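Local coordinates for protein acetylornithine aminotransferase (PDB 2EH6) that catalyses the pyridoxal-phosphate-dependent transfer of an amino group from N(2)-acetyl-L-ornithine to 2-oxoglutarate in arginine biosynthesis, at residues A106-Y109 against W110-G114. Residues are numbered along the deposited sequence; the frame is centred on the assembly and turned at random.
Sequences ARKY and WRDKG
With CG of Y109 trans to its own backbone N (chi1 173°) and CG of W110 lying beside the backbone N instead (chi1 -68°), two consecutive rings meet in a T-shaped stack on one flank of the last helical turns. The CD2-CE2 edge of Y109 bears on one indole face: CD2 of Y109 sits 3.8 Å from CD2 of W110, and the centroids of the phenol and the six-membered ring are 4.8 Å apart, planes at 66°. The K113 chain passes CZ and OH of Y109, but its CE comes within 2.9 Å of OH of Y109, closer than a normal carbon-oxygen contact, so the modelled position of CE is doubtful. Exchanging W110 for an alanine would probably leave this Y109 edge without its aromatic platform and the A174 carbonyl without the N-H of NE1 it now accepts.

On another flank, one turn apart, K108 and D112 form an i to i+4 salt bridge, NZ of K108 meeting the syn lone pair of D112 OD2 at 3.1 Å. S261 ties both ends down, its carbonyl accepting from NZ and its hydroxyl bonding OD2. In the same turn, D112 N donates to K108 O at 2.8 Å. The helix closes in a Schellman motif: G114, at positive phi, returns its N to R111 O at 3.1 Å.

This C-terminal end of helix 95-112 lies far from the cofactor. A106, Y109 and W110 pack on strand 208-212 of the large-domain sheet, and Y109 also touches helix 256-259, while R111 forms a salt bridge with E148 of the second subunit and R107 reaches backbone carbonyls there and beside strand 119-123.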
loop_
_atom_site.group_PDB
_atom_site.type_symbol
_atom_site.label_atom_id
_atom_site.label_comp_id
_atom_site.label_asym_id
_atom_site.label_seq_id
_atom_site.Cartn_x
_atom_site.Cartn_y
_atom_site.Cartn_z
ATOM N N ALA A 106 -0.734 -4.889 -17.869
ATOM C CA ALA A 106 -1.498 -5.507 -18.942
ATOM C C ALA A 106 -1.873 -4.491 -20.018
ATOM O O ALA A 106 -1.773 -4.781 -21.210
ATOM C CB ALA A 106 -2.748 -6.155 -18.379
ATOM N N ARG A 107 -2.318 -3.308 -19.598
ATOM C CA ARG A 107 -2.686 -2.269 -20.554
ATOM C C ARG A 107 -1.475 -1.773 -21.327
ATOM O O ARG A 107 -1.523 -1.663 -22.554
ATOM C CB ARG A 107 -3.372 -1.090 -19.856
ATOM C CG ARG A 107 -4.849 -1.324 -19.610
ATOM C CD ARG A 107 -5.567 -0.080 -19.134
ATOM N NE ARG A 107 -7.010 -0.317 -19.063
ATOM C CZ ARG A 107 -7.892 0.542 -18.563
ATOM N NH1 ARG A 107 -7.487 1.714 -18.082
ATOM N NH2 ARG A 107 -9.181 0.227 -18.537
ATOM N N LYS A 108 -0.384 -1.482 -20.624
ATOM C CA LYS A 108 0.810 -0.996 -21.301
ATOM C C LYS A 108 1.394 -2.064 -22.222
ATOM O O LYS A 108 1.937 -1.750 -23.287
ATOM C CB LYS A 108 1.868 -0.540 -20.295
ATOM C CG LYS A 108 3.067 0.091 -20.966
ATOM C CD LYS A 108 3.909 0.898 -20.011
ATOM C CE LYS A 108 5.059 1.558 -20.747
ATOM N NZ LYS A 108 5.933 0.539 -21.410
ATOM N N TYR A 109 1.263 -3.324 -21.820
ATOM C CA TYR A 109 1.765 -4.436 -22.616
ATOM C C TYR A 109 1.240 -4.358 -24.052
ATOM O O TYR A 109 2.016 -4.392 -25.011
ATOM C CB TYR A 109 1.327 -5.762 -21.997
ATOM C CG TYR A 109 1.651 -6.972 -22.842
ATOM C CD1 TYR A 109 2.970 -7.362 -23.059
ATOM C CD2 TYR A 109 0.636 -7.733 -23.420
ATOM C CE1 TYR A 109 3.273 -8.485 -23.828
ATOM C CE2 TYR A 109 0.927 -8.858 -24.194
ATOM C CZ TYR A 109 2.246 -9.227 -24.390
ATOM O OH TYR A 109 2.539 -10.339 -25.149
ATOM N N TRP A 110 -0.080 -4.253 -24.187
ATOM C CA TRP A 110 -0.717 -4.183 -25.497
ATOM C C TRP A 110 -0.408 -2.887 -26.232
ATOM O O TRP A 110 -0.367 -2.865 -27.461
ATOM C CB TRP A 110 -2.230 -4.375 -25.361
ATOM C CG TRP A 110 -2.604 -5.760 -24.927
ATOM C CD1 TRP A 110 -3.252 -6.114 -23.777
ATOM C CD2 TRP A 110 -2.339 -6.981 -25.630
ATOM N NE1 TRP A 110 -3.407 -7.479 -23.722
ATOM C CE2 TRP A 110 -2.857 -8.035 -24.846
ATOM C CE3 TRP A 110 -1.715 -7.287 -26.850
ATOM C CZ2 TRP A 110 -2.770 -9.376 -25.240
ATOM C CZ3 TRP A 110 -1.628 -8.624 -27.241
ATOM C CH2 TRP A 110 -2.154 -9.649 -26.438
ATOM N N ARG A 111 -0.190 -1.809 -25.487
ATOM C CA ARG A 111 0.150 -0.529 -26.095
ATOM C C ARG A 111 1.540 -0.617 -26.714
ATOM O O ARG A 111 1.780 -0.088 -27.804
ATOM C CB ARG A 111 0.123 0.594 -25.053
ATOM C CG ARG A 111 -1.273 1.059 -24.676
ATOM C CD ARG A 111 -1.864 1.963 -25.751
ATOM N NE ARG A 111 -1.284 3.306 -25.729
ATOM C CZ ARG A 111 -1.623 4.261 -24.864
ATOM N NH1 ARG A 111 -2.546 4.029 -23.940
ATOM N NH2 ARG A 111 -1.042 5.452 -24.926
ATOM N N ASP A 112 2.459 -1.284 -26.024
ATOM C CA ASP A 112 3.809 -1.443 -26.562
ATOM C C ASP A 112 3.804 -2.251 -27.863
ATOM O O ASP A 112 4.685 -2.141 -28.707
ATOM C CB ASP A 112 4.667 -2.171 -25.520
ATOM C CG ASP A 112 4.887 -1.285 -24.301
ATOM O OD1 ASP A 112 4.984 -0.071 -24.479
ATOM O OD2 ASP A 112 5.000 -1.818 -23.199
ATOM N N LYS A 113 2.781 -3.122 -27.980
ATOM C CA LYS A 113 2.695 -4.004 -29.145
ATOM C C LYS A 113 1.900 -3.377 -30.291
ATOM O O LYS A 113 1.651 -3.989 -31.321
ATOM C CB LYS A 113 2.014 -5.296 -28.703
ATOM C CG LYS A 113 2.919 -6.161 -27.822
ATOM C CD LYS A 113 2.576 -7.648 -27.930
ATOM C CE LYS A 113 3.596 -8.534 -27.210
ATOM N NZ LYS A 113 4.945 -8.165 -27.632
ATOM N N GLY A 114 1.445 -2.129 -30.061
ATOM C CA GLY A 114 0.742 -1.409 -31.120
ATOM C C GLY A 114 -0.759 -1.728 -31.162
ATOM O O GLY A 114 -1.471 -1.367 -32.091
#